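PDB 1F56: plantacyanin from Spinacia oleracea, which probably carries electrons through a bound copper ion, as expected of a plant blue copper protein of the cupredoxin family. Local coordinates for residues Q69-C74 with K85-A90; D23-K28 with I63-G68; Q33-A38 with I73-G78. All coordinates share one frame; numbering follows the deposited sequence.

Interaction 1. Residues Q69-C74 with K85-A90. With CU1 (copper (I) ion), chain F.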
# COMPACT_ATOMS: atom_id res chain seq x y z
N GLN A 69 4.59 -4.21 10.99
CA GLN A 69 4.40 -4.37 9.56
C GLN A 69 3.04 -3.89 9.04
O GLN A 69 1.99 -4.07 9.67
CB GLN A 69 4.62 -5.84 9.18
CG GLN A 69 6.03 -6.35 9.50
CD GLN A 69 7.10 -5.72 8.62
OE1 GLN A 69 7.11 -5.90 7.40
NE2 GLN A 69 8.01 -4.98 9.23
N ASN A 70 3.09 -3.22 7.88
CA ASN A 70 1.92 -2.68 7.20
C ASN A 70 2.07 -3.13 5.75
O ASN A 70 3.04 -2.75 5.09
CB ASN A 70 1.93 -1.16 7.25
CG ASN A 70 1.72 -0.62 8.67
OD1 ASN A 70 0.61 -0.25 9.04
ND2 ASN A 70 2.79 -0.58 9.45
N TYR A 71 1.11 -3.90 5.25
CA TYR A 71 1.16 -4.43 3.89
C TYR A 71 0.08 -3.83 3.01
O TYR A 71 -1.06 -3.68 3.45
CB TYR A 71 0.96 -5.96 3.91
CG TYR A 71 1.96 -6.72 4.76
CD1 TYR A 71 3.26 -6.95 4.31
CD2 TYR A 71 1.60 -7.20 6.03
CE1 TYR A 71 4.19 -7.64 5.09
CE2 TYR A 71 2.53 -7.90 6.82
CZ TYR A 71 3.81 -8.11 6.35
OH TYR A 71 4.73 -8.78 7.13
N PHE A 72 0.43 -3.52 1.77
CA PHE A 72 -0.55 -2.95 0.84
C PHE A 72 -0.35 -3.56 -0.55
O PHE A 72 0.78 -3.81 -0.92
CB PHE A 72 -0.39 -1.43 0.72
CG PHE A 72 -0.50 -0.70 2.02
CD1 PHE A 72 0.63 -0.50 2.81
CD2 PHE A 72 -1.72 -0.20 2.46
CE1 PHE A 72 0.54 0.20 4.02
CE2 PHE A 72 -1.81 0.50 3.66
CZ PHE A 72 -0.68 0.70 4.44
N ILE A 73 -1.44 -3.79 -1.29
CA ILE A 73 -1.34 -4.31 -2.66
C ILE A 73 -2.43 -3.63 -3.49
O ILE A 73 -3.35 -3.01 -2.94
CB ILE A 73 -1.60 -5.87 -2.75
CG1 ILE A 73 -3.04 -6.21 -2.36
CG2 ILE A 73 -0.63 -6.63 -1.85
CD1 ILE A 73 -3.40 -7.69 -2.51
N CYS A 74 -2.30 -3.71 -4.81
CA CYS A 74 -3.34 -3.20 -5.70
C CYS A 74 -3.96 -4.53 -6.05
O CYS A 74 -3.24 -5.48 -6.34
CB CYS A 74 -2.78 -2.59 -6.98
SG CYS A 74 -4.11 -2.15 -8.13
N LYS A 85 2.85 -3.88 -4.80
CA LYS A 85 2.68 -4.35 -3.43
C LYS A 85 3.85 -3.79 -2.61
O LYS A 85 4.96 -3.66 -3.15
CB LYS A 85 2.71 -5.88 -3.37
CG LYS A 85 4.05 -6.44 -3.86
CD LYS A 85 4.34 -7.82 -3.31
CE LYS A 85 3.56 -8.91 -3.99
NZ LYS A 85 3.99 -10.25 -3.49
N ILE A 86 3.61 -3.45 -1.35
CA ILE A 86 4.69 -2.98 -0.50
C ILE A 86 4.48 -3.38 0.94
O ILE A 86 3.34 -3.54 1.40
CB ILE A 86 4.88 -1.44 -0.51
CG1 ILE A 86 3.56 -0.75 -0.19
CG2 ILE A 86 5.46 -1.00 -1.83
CD1 ILE A 86 3.70 0.77 -0.03
N ALA A 87 5.59 -3.56 1.64
CA ALA A 87 5.60 -3.92 3.04
C ALA A 87 6.42 -2.83 3.69
O ALA A 87 7.59 -2.61 3.33
CB ALA A 87 6.25 -5.28 3.23
N ILE A 88 5.81 -2.11 4.63
CA ILE A 88 6.48 -1.02 5.34
C ILE A 88 6.61 -1.43 6.81
O ILE A 88 5.63 -1.89 7.41
CB ILE A 88 5.63 0.27 5.27
CG1 ILE A 88 5.40 0.68 3.82
CG2 ILE A 88 6.29 1.40 6.08
CD1 ILE A 88 6.66 1.00 3.07
N ASN A 89 7.81 -1.29 7.37
CA ASN A 89 8.03 -1.59 8.78
C ASN A 89 7.98 -0.26 9.51
O ASN A 89 8.90 0.55 9.39
CB ASN A 89 9.39 -2.25 9.01
CG ASN A 89 9.62 -2.62 10.48
OD1 ASN A 89 10.75 -2.90 10.89
ND2 ASN A 89 8.56 -2.64 11.26
N ALA A 90 6.91 -0.02 10.27
CA ALA A 90 6.78 1.23 11.00
C ALA A 90 7.27 1.01 12.43
O ALA A 90 6.64 0.30 13.21
CB ALA A 90 5.32 1.68 11.00
CU CU1 F . -3.02 -1.25 -9.79

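Interaction 2. Residues D23-K28 with I63-G68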
# COMPACT_ATOMS: atom_id res chain seq x y z
N ASP A 23 2.99 7.64 11.15
CA ASP A 23 3.19 8.34 9.89
C ASP A 23 1.97 8.14 8.99
O ASP A 23 1.30 7.10 9.04
CB ASP A 23 4.42 7.81 9.13
CG ASP A 23 5.73 8.24 9.76
OD1 ASP A 23 5.75 9.14 10.64
OD2 ASP A 23 6.76 7.67 9.36
N VAL A 24 1.72 9.12 8.14
CA VAL A 24 0.61 9.07 7.19
C VAL A 24 1.19 8.88 5.78
O VAL A 24 2.07 9.63 5.36
CB VAL A 24 -0.21 10.40 7.21
CG1 VAL A 24 -1.35 10.34 6.19
CG2 VAL A 24 -0.75 10.67 8.63
N LEU A 25 0.74 7.85 5.08
CA LEU A 25 1.20 7.63 3.70
C LEU A 25 0.09 8.15 2.79
O LEU A 25 -1.10 7.90 3.04
CB LEU A 25 1.41 6.15 3.40
CG LEU A 25 2.55 5.43 4.14
CD1 LEU A 25 2.74 4.03 3.55
CD2 LEU A 25 3.82 6.24 4.02
N VAL A 26 0.46 8.87 1.75
CA VAL A 26 -0.55 9.35 0.83
C VAL A 26 -0.31 8.68 -0.51
O VAL A 26 0.66 9.00 -1.21
CB VAL A 26 -0.51 10.89 0.65
CG1 VAL A 26 -1.69 11.33 -0.24
CG2 VAL A 26 -0.60 11.61 2.03
N PHE A 27 -1.17 7.72 -0.85
CA PHE A 27 -1.05 7.00 -2.11
C PHE A 27 -1.64 7.86 -3.23
O PHE A 27 -2.84 8.19 -3.24
CB PHE A 27 -1.77 5.65 -2.04
CG PHE A 27 -1.13 4.67 -1.08
CD1 PHE A 27 -1.36 4.77 0.29
CD2 PHE A 27 -0.28 3.68 -1.56
CE1 PHE A 27 -0.74 3.89 1.18
CE2 PHE A 27 0.35 2.79 -0.67
CZ PHE A 27 0.11 2.90 0.70
N LYS A 28 -0.78 8.22 -4.19
CA LYS A 28 -1.19 9.07 -5.29
C LYS A 28 -1.16 8.33 -6.62
O LYS A 28 -0.16 7.67 -6.95
CB LYS A 28 -0.29 10.31 -5.36
CG LYS A 28 -0.35 11.16 -4.10
CD LYS A 28 0.13 12.57 -4.34
CE LYS A 28 -0.33 13.48 -3.21
NZ LYS A 28 0.06 14.90 -3.45
N ILE A 63 -3.48 7.07 4.57
CA ILE A 63 -3.53 5.93 5.46
C ILE A 63 -2.44 6.04 6.54
O ILE A 63 -1.26 6.24 6.23
CB ILE A 63 -3.33 4.64 4.66
CG1 ILE A 63 -4.38 4.56 3.56
CG2 ILE A 63 -3.40 3.43 5.59
CD1 ILE A 63 -4.29 3.30 2.71
N LYS A 64 -2.84 5.93 7.80
CA LYS A 64 -1.91 5.99 8.91
C LYS A 64 -1.29 4.61 9.17
O LYS A 64 -1.98 3.60 9.11
CB LYS A 64 -2.62 6.52 10.15
CG LYS A 64 -3.24 7.91 9.89
CD LYS A 64 -3.87 8.51 11.13
CE LYS A 64 -4.44 9.89 10.83
NZ LYS A 64 -5.18 10.47 11.99
N LEU A 65 0.01 4.58 9.43
CA LEU A 65 0.72 3.33 9.69
C LEU A 65 0.60 2.90 11.15
O LEU A 65 0.61 3.74 12.04
CB LEU A 65 2.20 3.51 9.37
CG LEU A 65 2.54 3.85 7.92
CD1 LEU A 65 4.07 3.93 7.75
CD2 LEU A 65 1.95 2.76 7.01
N THR A 66 0.47 1.61 11.41
CA THR A 66 0.40 1.13 12.78
C THR A 66 1.79 0.56 13.09
O THR A 66 2.53 0.20 12.18
CB THR A 66 -0.67 0.02 12.97
OG1 THR A 66 -0.50 -1.00 11.97
CG2 THR A 66 -2.07 0.60 12.88
N ARG A 67 2.14 0.48 14.37
CA ARG A 67 3.44 -0.04 14.74
C ARG A 67 3.65 -1.46 14.19
O ARG A 67 2.79 -2.33 14.32
CB ARG A 67 3.60 -0.04 16.26
CG ARG A 67 5.01 -0.40 16.74
CD ARG A 67 5.21 0.01 18.20
NE ARG A 67 6.56 -0.27 18.68
CZ ARG A 67 7.01 -1.49 18.97
NH1 ARG A 67 6.23 -2.55 18.84
NH2 ARG A 67 8.26 -1.64 19.41
N GLY A 68 4.82 -1.69 13.59
CA GLY A 68 5.11 -2.99 13.03
C GLY A 68 4.90 -3.02 11.52
O GLY A 68 5.02 -2.00 10.84

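Interaction 3. Residues Q33-A38 with I73-G78. With CU1 (copper (I) ion), chain F; SO4 (sulfate ion), chain D.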
# COMPACT_ATOMS: atom_id res chain seq x y z
N GLN A 33 -7.74 3.74 -11.98
CA GLN A 33 -6.71 2.91 -12.59
C GLN A 33 -6.05 1.92 -11.66
O GLN A 33 -5.41 0.96 -12.11
CB GLN A 33 -5.64 3.81 -13.22
CG GLN A 33 -6.16 4.62 -14.40
CD GLN A 33 -5.06 5.22 -15.25
OE1 GLN A 33 -5.31 5.76 -16.33
NE2 GLN A 33 -3.82 5.13 -14.77
N HIS A 34 -6.20 2.16 -10.36
CA HIS A 34 -5.63 1.29 -9.32
C HIS A 34 -6.48 1.44 -8.05
O HIS A 34 -7.42 2.23 -7.99
CB HIS A 34 -4.20 1.73 -8.94
CG HIS A 34 -3.23 1.73 -10.08
ND1 HIS A 34 -2.67 0.59 -10.59
CD2 HIS A 34 -2.74 2.75 -10.82
CE1 HIS A 34 -1.88 0.89 -11.61
NE2 HIS A 34 -1.90 2.20 -11.77
N ASN A 35 -6.11 0.66 -7.05
CA ASN A 35 -6.73 0.75 -5.74
C ASN A 35 -5.64 0.39 -4.73
O ASN A 35 -4.54 -0.06 -5.13
CB ASN A 35 -7.96 -0.17 -5.62
CG ASN A 35 -7.61 -1.63 -5.61
OD1 ASN A 35 -6.45 -2.02 -5.70
ND2 ASN A 35 -8.64 -2.47 -5.51
N VAL A 36 -5.91 0.64 -3.45
CA VAL A 36 -4.97 0.31 -2.39
C VAL A 36 -5.73 -0.54 -1.38
O VAL A 36 -6.71 -0.10 -0.80
CB VAL A 36 -4.46 1.57 -1.67
CG1 VAL A 36 -3.42 1.17 -0.62
CG2 VAL A 36 -3.88 2.56 -2.69
N VAL A 37 -5.28 -1.77 -1.18
CA VAL A 37 -5.93 -2.67 -0.24
C VAL A 37 -4.93 -2.97 0.88
O VAL A 37 -3.80 -3.38 0.59
CB VAL A 37 -6.34 -3.99 -0.94
CG1 VAL A 37 -7.18 -4.85 0.02
CG2 VAL A 37 -7.14 -3.68 -2.22
N ALA A 38 -5.33 -2.75 2.13
CA ALA A 38 -4.49 -3.03 3.29
C ALA A 38 -4.74 -4.49 3.62
O ALA A 38 -5.85 -4.87 3.98
CB ALA A 38 -4.90 -2.13 4.49
N ILE A 73 -1.44 -3.79 -1.29
CA ILE A 73 -1.34 -4.31 -2.66
C ILE A 73 -2.43 -3.63 -3.49
O ILE A 73 -3.35 -3.01 -2.94
CB ILE A 73 -1.60 -5.87 -2.75
CG1 ILE A 73 -3.04 -6.21 -2.36
CG2 ILE A 73 -0.63 -6.63 -1.85
CD1 ILE A 73 -3.40 -7.69 -2.51
N CYS A 74 -2.30 -3.71 -4.81
CA CYS A 74 -3.34 -3.20 -5.70
C CYS A 74 -3.96 -4.53 -6.05
O CYS A 74 -3.24 -5.48 -6.34
CB CYS A 74 -2.78 -2.59 -6.98
SG CYS A 74 -4.11 -2.15 -8.13
N SER A 75 -5.28 -4.62 -6.03
CA SER A 75 -5.90 -5.92 -6.31
C SER A 75 -6.39 -6.15 -7.75
O SER A 75 -6.87 -7.24 -8.07
CB SER A 75 -7.06 -6.13 -5.34
OG SER A 75 -8.05 -5.16 -5.60
N PHE A 76 -6.30 -5.15 -8.61
CA PHE A 76 -6.77 -5.35 -9.98
C PHE A 76 -5.93 -6.46 -10.63
O PHE A 76 -4.76 -6.63 -10.31
CB PHE A 76 -6.66 -4.05 -10.78
CG PHE A 76 -7.52 -2.92 -10.25
CD1 PHE A 76 -8.48 -3.14 -9.26
CD2 PHE A 76 -7.42 -1.64 -10.80
CE1 PHE A 76 -9.33 -2.10 -8.83
CE2 PHE A 76 -8.26 -0.60 -10.38
CZ PHE A 76 -9.22 -0.83 -9.39
N PRO A 77 -6.54 -7.25 -11.54
CA PRO A 77 -5.88 -8.35 -12.25
C PRO A 77 -4.54 -7.99 -12.86
O PRO A 77 -4.47 -7.07 -13.65
CB PRO A 77 -6.90 -8.74 -13.31
CG PRO A 77 -8.19 -8.38 -12.70
CD PRO A 77 -7.92 -7.06 -12.04
N GLY A 78 -3.50 -8.74 -12.50
CA GLY A 78 -2.17 -8.50 -13.02
C GLY A 78 -1.35 -7.42 -12.32
O GLY A 78 -0.13 -7.36 -12.48
CU CU1 F . -3.02 -1.25 -9.79
S SO4 D . -1.84 -11.08 -10.30
O1 SO4 D . -2.18 -11.55 -8.94
O2 SO4 D . -3.00 -11.20 -11.21
O3 SO4 D . -1.45 -9.66 -10.23
O4 SO4 D . -0.74 -11.91 -10.82

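Interaction 1. Residues Q69-C74 with K85-A90
The ring of Tyr-71 meets Ala-87 obliquely, its CD1 and CE1 each 3.6 Å from Ala-87 CB. Alanine suits this place, because a methyl group lets the large ring settle beside the neighbouring strand. The other ring, that of Phe-72, makes its approach to Ile-86 chiefly through its stem: Phe-72 CB lies 4.1 Å from Ile-86 CG1, while the ring continues into the interior to meet Phe-27. A further flat group is the amide of Asn-70. Asn-70 ND2 lies 3.7 Å from Ala-90 CB. The same nitrogen is hydrogen-bonded to Thr-66 O, so a buried polar head has a partner.

These groups hang from an antiparallel hairpin, strands 68-73 and 85-90 of the cupredoxin barrel, whose N-to-C directions over these segments lie 163° apart. Asn-70 with Ile-88 and Phe-72 with Ile-86 are hydrogen-bonded pairs, each closed by two backbone bonds; Ile-88 N to Asn-70 O, at 2.9 Å, is nearly straight at 174°. Between them lies the non-hydrogen-bonded pair Tyr-71 with Ala-87, and Ile-73 with Lys-85 follows as another. Alternation sends these four side chains to one face, and Asn-70, Phe-72, Ile-86 and Ile-88 to the other. Ile-73 has CG1 between its backbone N and carbonyl carbon (chi1 65°), which leaves the CG2 branch to touch Lys-85 CB at 3.7 Å. The lysine chain then leads off to Tyr-44, where NZ binds the carbonyl O and meets the ring in a cation-pi contact.

Just past the strand, Cys-74 SG binds copper at 2.2 Å. The inner face is thus apolar apart from Asn-70, whose amide is paired with Thr-66; the other face carries Tyr-71, Ala-87 and the lysine chain, and the paired backbones would hold the approach to the thiolate ligand steady.

Interaction 2. Residues D23-K28 with I63-G68
Leu-25 and Ile-63 face each other as an antiparallel hydrogen-bonded pair, with Leu-25 N to Ile-63 O at 2.8 Å and Ile-63 N to Leu-25 O at 2.9 Å. They join strands 24-28 and 60-64 in one sheet of the cupredoxin beta barrel, where strand 24-28 is central and has strand 2-6 on its other flank. One step along, Val-24 and Lys-64 form a non-hydrogen-bonded pair. The ladder runs on past the end of strand 60-64, because Leu-65 N still reaches Asp-23 O at 2.9 Å.

Side chains sort by face. Val-24 and Lys-64 point the same way, side by side, and the lysine's extended chain carries its charge outward while its CG gives Val-24 CG2 an aliphatic neighbour. Inward, Leu-25 and Leu-65 cross at about a right angle, both also packing on Phe-19. The CD2 methyl of Leu-65 meets Leu-25 CD1, 3.8 Å away, and leucine's branched end suits this close apolar packing. The carboxylate of Asp-23 turns to other partners, accepting bonds from Arg-20 N and Ala-1 N. Phe-27 swings its ring back toward Ile-63 and also meets Trp-7 edge-to-face. With its chain fully drawn out (chi2 -179°), Ile-63 brings its terminal methyl CD1 to 3.9 Å from Phe-27 CE1.

Interaction 3. Residues Q33-A38 with I73-G78
The blue copper site of the cupredoxin barrel is built here, with His-34 and Cys-74 supplying two of its ligands and His-79 and Met-84 completing it. His-34 ND1 lies 2.0 Å from the copper ion, and Cys-74 SG sits at the edge of the imidazole, in its plane. A single hydrogen-bonded pair, Val-37 with Ile-73, aligns the two chains beside the metal site.

Asn-35 then ties them together. Its CG stands between the backbone N and the carbonyl carbon (chi1 69°), which brings OD1 to within 2.9 Å of Ser-75 N; that donor lies in the amide plane, on a lone pair. Asn-35 N gives a weak bond of 3.6 Å to Cys-74 SG.

The ring of Phe-76 lies against the backbone of residues 33-35. One face has Asn-35 N above it, offset toward the rim. Phe-76 CE2 is 3.4 Å from His-34 CA. Phe-76 CD2 meets Gln-33 O near the ring plane at 3.5 Å. An alanine here would probably leave a gap beside His-34 and Asn-35 and set the ligand-bearing backbone freer to move.

Asparagine suits its place through its side-chain amide, whose OD1 accepts from Ser-75 N, whereas the N-H directed at sulfur is a matter of backbone position. That weak bond could draw some electron density from the thiolate and so tune its bond to copper.

How the interactions relate
From the N terminus, the first segment met is 23-28, which is joined only later by residues 63-68, so interaction 2 closes a long excursion. Within it lie residues 33-38, whose partner 73-78 comes only after interaction 2 is complete; interactions 2 and 3 therefore cross. Interaction 1 follows interaction 2 in series, starting at the next residue, and closes the hairpin whose loop carries residues 75-78 of interaction 3. The two share Ile-73 and Cys-74, so strand 68-73 is bound by strands 36-39 and 85-90 in one sheet. Interaction 2 belongs to the other sheet, and Phe-27 and Ile-63 packing on Val-36 join the sheets across the barrel.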